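Local coordinates for protein leucine aminopeptidase 1 (Caenorhabditis elegans, PDB 2HC9) that releases N-terminal amino acids, preferably leucine, from peptides as a zinc-dependent M17 aminopeptidase, and probably acts as a digestive enzyme, at residues A[2-8]-A[144-150]; A[13-17]-A[105-110]. The protein carries 1 engineered substitution. All coordinates share one frame. Residue numbers count along the deposited sequence, not the author numbering.

In the fold
Both interactions belong to the mixed sheet of the N-terminal domain, away from the zinc and bicarbonate sites of the catalytic domain. Interaction 1 pairs edge strand 3-8 with strand 145-151; interaction 2 lays the loop leading into strand 18-25 against residues 105-110, which run into strand 108-114, the next strand in the sheet. Their centres are about 11 Å apart. Strands 145-151 and 108-114 join them directly, with V109 N hydrogen-bonded to N145 O (2.9 Å). The side chains also connect: R7 pairs with D149 in interaction 1, and D149 OD2 is hydrogen-bonded to H110 NE2 (2.7 Å), whose ring lies under V13 in interaction 2.

Interaction 1 of 2, residues A[2-8]-A[144-150]; sequences TQVLVRN and LNVNIDV. With GOL (glycerol), chain P.
A buried carboxylate held by an arginine of the edge strand marks this parallel strand pair, part of the mixed sheet of the M17 N-terminal domain. Strands 3-8 and 145-150 run side by side, axes 4.7 Å apart at 23°, in the register Q3-N145 through N8-V150. The hydrogen bonds alternate as parallel pairing demands: Q3 N to L144 O (3.0 Å), V146 N to Q3 O (2.8 Å), L5 N to V146 O (2.9 Å), I148 N to L5 O (2.8 Å), R7 N to I148 O (2.8 Å) and V150 N to R7 O (2.9 Å). At the start, T2 OG1 accepts from L144 N (2.8 Å). Beta-branched V4, V6, V146, I148 and V150 suit the extended backbone and share one face, where helices 120-128 and 157-178 pack; V4 CG1 meets I148 CD1 at 3.8 Å. L5, R7, N147 and D149 occupy the other. There R7, chi1 and chi3 both m, bends across to D149, whose OD2 is also hydrogen-bonded to H110 NE2. N147 OD1 lies over one guanidinium face; a glycerol, probably from crystallisation, sits near its edge. The salt bridge has two prongs: R7 NE to D149 OD1 (2.8 Å) and R7 NH2 to D149 OD2 (3.0 Å).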
loop_
_atom_site.group_PDB
_atom_site.type_symbol
_atom_site.label_atom_id
_atom_site.label_comp_id
_atom_site.label_asym_id
_atom_site.label_seq_id
_atom_site.Cartn_x
_atom_site.Cartn_y
_atom_site.Cartn_z
ATOM N N THR A 2 -5.400 23.904 -38.276
ATOM C CA THR A 2 -4.493 23.295 -39.299
ATOM C C THR A 2 -5.323 22.418 -40.220
ATOM O O THR A 2 -6.154 21.622 -39.759
ATOM C CB THR A 2 -3.354 22.498 -38.585
ATOM O OG1 THR A 2 -2.434 23.426 -38.014
ATOM C CG2 THR A 2 -2.586 21.535 -39.543
ATOM N N GLN A 3 -5.108 22.559 -41.522
ATOM C CA GLN A 3 -5.841 21.764 -42.493
ATOM C C GLN A 3 -4.932 20.729 -43.135
ATOM O O GLN A 3 -3.772 21.014 -43.465
ATOM C CB GLN A 3 -6.431 22.661 -43.583
ATOM C CG GLN A 3 -7.309 23.773 -43.045
ATOM C CD GLN A 3 -8.624 23.258 -42.533
ATOM O OE1 GLN A 3 -9.364 22.604 -43.261
ATOM N NE2 GLN A 3 -8.923 23.540 -41.268
ATOM N N VAL A 4 -5.479 19.532 -43.333
ATOM C CA VAL A 4 -4.720 18.423 -43.904
ATOM C C VAL A 4 -5.390 17.961 -45.194
ATOM O O VAL A 4 -6.553 17.596 -45.201
ATOM C CB VAL A 4 -4.578 17.237 -42.901
ATOM C CG1 VAL A 4 -3.924 16.038 -43.586
ATOM C CG2 VAL A 4 -3.761 17.651 -41.702
ATOM N N LEU A 5 -4.653 18.024 -46.298
ATOM C CA LEU A 5 -5.173 17.557 -47.584
ATOM C C LEU A 5 -4.248 16.463 -48.065
ATOM O O LEU A 5 -3.022 16.604 -47.993
ATOM C CB LEU A 5 -5.141 18.703 -48.629
ATOM C CG LEU A 5 -5.621 18.293 -50.035
ATOM C CD1 LEU A 5 -7.127 17.970 -50.015
ATOM C CD2 LEU A 5 -5.338 19.430 -51.045
ATOM N N VAL A 6 -4.833 15.378 -48.543
ATOM C CA VAL A 6 -4.079 14.289 -49.118
ATOM C C VAL A 6 -4.245 14.384 -50.643
ATOM O O VAL A 6 -5.376 14.483 -51.145
ATOM C CB VAL A 6 -4.585 12.903 -48.616
ATOM C CG1 VAL A 6 -3.747 11.770 -49.238
ATOM C CG2 VAL A 6 -4.540 12.836 -47.078
ATOM N N ARG A 7 -3.122 14.369 -51.358
ATOM C CA ARG A 7 -3.159 14.448 -52.832
ATOM C C ARG A 7 -2.501 13.257 -53.486
ATOM O O ARG A 7 -1.574 12.639 -52.949
ATOM C CB ARG A 7 -2.470 15.728 -53.324
ATOM C CG ARG A 7 -3.107 17.016 -52.783
ATOM C CD ARG A 7 -2.487 18.300 -53.350
ATOM N NE ARG A 7 -1.074 18.464 -53.021
ATOM C CZ ARG A 7 -0.422 19.623 -53.134
ATOM N NH1 ARG A 7 -1.069 20.704 -53.569
ATOM N NH2 ARG A 7 0.869 19.703 -52.854
ATOM N N ASN A 8 -2.968 12.978 -54.697
ATOM C CA ASN A 8 -2.474 11.883 -55.502
ATOM C C ASN A 8 -1.337 12.426 -56.362
ATOM O O ASN A 8 -1.596 12.981 -57.425
ATOM C CB ASN A 8 -3.646 11.429 -56.375
ATOM C CG ASN A 8 -3.317 10.248 -57.255
ATOM O OD1 ASN A 8 -2.299 9.558 -57.077
ATOM N ND2 ASN A 8 -4.208 9.992 -58.222
ATOM N N LEU A 144 -1.411 25.454 -39.689
ATOM C CA LEU A 144 -0.542 25.109 -40.799
ATOM C C LEU A 144 -1.381 24.591 -41.930
ATOM O O LEU A 144 -2.480 24.063 -41.732
ATOM C CB LEU A 144 0.449 24.008 -40.390
ATOM C CG LEU A 144 1.388 24.336 -39.221
ATOM C CD1 LEU A 144 2.172 23.111 -38.816
ATOM C CD2 LEU A 144 2.344 25.414 -39.588
ATOM N N ASN A 145 -0.845 24.724 -43.130
ATOM C CA ASN A 145 -1.429 24.103 -44.295
ATOM C C ASN A 145 -0.613 22.844 -44.564
ATOM O O ASN A 145 0.575 22.930 -44.898
ATOM C CB ASN A 145 -1.373 25.100 -45.469
ATOM C CG ASN A 145 -1.580 24.446 -46.818
ATOM O OD1 ASN A 145 -2.579 23.773 -47.057
ATOM N ND2 ASN A 145 -0.624 24.651 -47.717
ATOM N N VAL A 146 -1.236 21.678 -44.380
ATOM C CA VAL A 146 -0.535 20.399 -44.586
ATOM C C VAL A 146 -0.985 19.743 -45.889
ATOM O O VAL A 146 -2.183 19.587 -46.132
ATOM C CB VAL A 146 -0.734 19.428 -43.397
ATOM C CG1 VAL A 146 -0.021 18.093 -43.638
ATOM C CG2 VAL A 146 -0.285 20.096 -42.078
ATOM N N ASN A 147 -0.017 19.396 -46.735
ATOM C CA ASN A 147 -0.285 18.569 -47.912
ATOM C C ASN A 147 0.483 17.253 -47.784
ATOM O O ASN A 147 1.713 17.258 -47.710
ATOM C CB ASN A 147 0.157 19.282 -49.194
ATOM C CG ASN A 147 -0.799 20.406 -49.577
ATOM O OD1 ASN A 147 -1.906 20.172 -50.071
ATOM N ND2 ASN A 147 -0.377 21.625 -49.318
ATOM N N ILE A 148 -0.249 16.145 -47.741
ATOM C CA ILE A 148 0.347 14.814 -47.851
ATOM C C ILE A 148 0.228 14.341 -49.297
ATOM O O ILE A 148 -0.848 13.928 -49.760
ATOM C CB ILE A 148 -0.336 13.781 -46.881
ATOM C CG1 ILE A 148 -0.402 14.374 -45.444
ATOM C CG2 ILE A 148 0.396 12.421 -46.949
ATOM C CD1 ILE A 148 -1.224 13.556 -44.467
ATOM N N ASP A 149 1.355 14.397 -49.994
ATOM C CA ASP A 149 1.446 13.984 -51.397
ATOM C C ASP A 149 1.923 12.548 -51.514
ATOM O O ASP A 149 3.077 12.212 -51.218
ATOM C CB ASP A 149 2.372 14.937 -52.171
ATOM C CG ASP A 149 1.756 16.326 -52.353
ATOM O OD1 ASP A 149 0.585 16.541 -51.935
ATOM O OD2 ASP A 149 2.443 17.195 -52.914
ATOM N N VAL A 150 1.009 11.699 -51.954
ATOM C CA VAL A 150 1.280 10.288 -52.004
ATOM C C VAL A 150 1.808 9.988 -53.402
ATOM O O VAL A 150 1.166 10.337 -54.401
ATOM C CB VAL A 150 0.011 9.463 -51.755
ATOM C CG1 VAL A 150 0.342 7.980 -51.812
ATOM C CG2 VAL A 150 -0.632 9.828 -50.403
HETATM C C1 GOL P . -1.274 24.275 -50.906
HETATM O O1 GOL P . -0.345 24.870 -50.025
HETATM C C2 GOL P . -1.250 24.949 -52.266
HETATM O O2 GOL P . -1.203 23.976 -53.281
HETATM C C3 GOL P . -2.448 25.868 -52.399
HETATM O O3 GOL P . -2.104 27.168 -51.989
HETATM O O HOH W 1 0.322 9.169 -56.577
#

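Interaction 2 of 2, residues A[13-17]-A[105-110]; sequences VGDGL and DTKNVH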
loop_
_atom_site.group_PDB
_atom_site.type_symbol
_atom_site.label_atom_id
_atom_site.label_comp_id
_atom_site.label_asym_id
_atom_site.label_seq_id
_atom_site.Cartn_x
_atom_site.Cartn_y
_atom_site.Cartn_z
ATOM N N VAL A 13 3.113 23.439 -53.277
ATOM C CA VAL A 13 2.338 23.926 -52.142
ATOM C C VAL A 13 2.250 25.445 -52.206
ATOM O O VAL A 13 2.829 26.064 -53.093
ATOM C CB VAL A 13 2.883 23.396 -50.780
ATOM C CG1 VAL A 13 2.931 21.860 -50.819
ATOM C CG2 VAL A 13 4.273 23.947 -50.504
ATOM N N GLY A 14 1.523 26.049 -51.281
ATOM C CA GLY A 14 1.394 27.518 -51.275
ATOM C C GLY A 14 2.702 28.290 -51.175
ATOM O O GLY A 14 3.771 27.726 -50.871
ATOM N N ASP A 15 2.615 29.592 -51.436
ATOM C CA ASP A 15 3.563 30.564 -50.907
ATOM C C ASP A 15 3.711 30.369 -49.399
ATOM O O ASP A 15 2.791 29.883 -48.727
ATOM C CB ASP A 15 3.046 31.988 -51.170
ATOM C CG ASP A 15 3.108 32.375 -52.637
ATOM O OD1 ASP A 15 4.044 31.930 -53.340
ATOM O OD2 ASP A 15 2.221 33.134 -53.087
ATOM N N GLY A 16 4.860 30.754 -48.867
ATOM C CA GLY A 16 5.035 30.776 -47.423
ATOM C C GLY A 16 6.071 29.748 -47.011
ATOM O O GLY A 16 6.310 28.776 -47.738
ATOM N N LEU A 17 6.691 29.981 -45.856
ATOM C CA LEU A 17 7.758 29.117 -45.348
ATOM C C LEU A 17 7.217 27.697 -45.242
ATOM O O LEU A 17 6.138 27.470 -44.672
ATOM C CB LEU A 17 8.226 29.592 -43.972
ATOM C CG LEU A 17 9.516 28.953 -43.439
ATOM C CD1 LEU A 17 10.713 29.229 -44.373
ATOM C CD2 LEU A 17 9.800 29.497 -42.018
ATOM N N ASP A 105 7.195 30.266 -37.480
ATOM C CA ASP A 105 6.681 30.966 -38.658
ATOM C C ASP A 105 6.485 30.078 -39.897
ATOM O O ASP A 105 6.247 30.581 -41.002
ATOM C CB ASP A 105 7.589 32.156 -39.004
ATOM C CG ASP A 105 9.050 31.754 -39.202
ATOM O OD1 ASP A 105 9.436 30.623 -38.828
ATOM O OD2 ASP A 105 9.826 32.574 -39.748
ATOM N N THR A 106 6.592 28.761 -39.728
ATOM C CA THR A 106 6.174 27.824 -40.775
ATOM C C THR A 106 4.713 28.040 -41.195
ATOM O O THR A 106 3.822 28.102 -40.347
ATOM C CB THR A 106 6.329 26.367 -40.294
ATOM O OG1 THR A 106 7.675 26.159 -39.847
ATOM C CG2 THR A 106 6.015 25.399 -41.427
ATOM N N LYS A 107 4.475 28.143 -42.503
ATOM C CA LYS A 107 3.108 28.237 -43.031
ATOM C C LYS A 107 2.610 26.880 -43.519
ATOM O O LYS A 107 1.434 26.536 -43.316
ATOM C CB LYS A 107 3.043 29.254 -44.199
ATOM C CG LYS A 107 3.562 30.645 -43.863
ATOM C CD LYS A 107 2.841 31.244 -42.660
ATOM C CE LYS A 107 3.316 32.673 -42.393
ATOM N NZ LYS A 107 2.438 33.437 -41.446
ATOM N N ASN A 108 3.499 26.149 -44.199
ATOM C CA ASN A 108 3.156 24.906 -44.903
ATOM C C ASN A 108 3.996 23.737 -44.390
ATOM O O ASN A 108 5.215 23.866 -44.193
ATOM C CB ASN A 108 3.433 25.043 -46.409
ATOM C CG ASN A 108 2.809 26.291 -47.009
ATOM O OD1 ASN A 108 3.497 27.117 -47.615
ATOM N ND2 ASN A 108 1.509 26.428 -46.853
ATOM N N VAL A 109 3.357 22.584 -44.202
ATOM C CA VAL A 109 4.106 21.323 -44.092
ATOM C C VAL A 109 3.813 20.434 -45.285
ATOM O O VAL A 109 2.665 20.098 -45.562
ATOM C CB VAL A 109 3.826 20.569 -42.794
ATOM C CG1 VAL A 109 4.823 19.391 -42.651
ATOM C CG2 VAL A 109 3.973 21.532 -41.627
ATOM N N HIS A 110 4.866 20.074 -45.998
ATOM C CA HIS A 110 4.719 19.273 -47.192
ATOM C C HIS A 110 5.288 17.866 -46.927
ATOM O O HIS A 110 6.502 17.726 -46.680
ATOM C CB HIS A 110 5.485 19.950 -48.341
ATOM C CG HIS A 110 5.150 19.399 -49.699
ATOM N ND1 HIS A 110 5.808 19.800 -50.842
ATOM C CD2 HIS A 110 4.220 18.496 -50.098
ATOM C CE1 HIS A 110 5.301 19.164 -51.887
ATOM N NE2 HIS A 110 4.340 18.365 -51.463
#
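V13, in the loop between strands 3-8 and 18-25, points its side chain toward strand 108-114. V13 CG1 sits 3.5 Å from the centroid of the H110 ring, only 9° off the normal, a CH-pi contact over the face; a compact branched residue can place a methyl flat on the imidazole, while H110 NE2 is hydrogen-bonded to D149 OD2. G14, D15 and G16 then arch over N108, and their carbonyl oxygens gather round the end of its side chain. D15 points its own side chain away from the strand. G16 adopts phi/psi of 114°/156°, where a CB would press on the preceding carbonyl and also collide with K107 CG, so glycine fits here. L17 returns the chain to the sheet: L17 O accepts from both K107 N (2.8 Å) and N108 N (3.0 Å). L17 CD2 lies 3.4 Å from D105 OD1, and the side chain also packs on R58 of the second subunit, which forms a salt bridge with D105. Backbone bonding at one end and methyl-on-ring packing at the other thus tie down the irregular approach to strand 18-25, the bifurcated L17 carbonyl joining the loop to the backbone of K107 and N108.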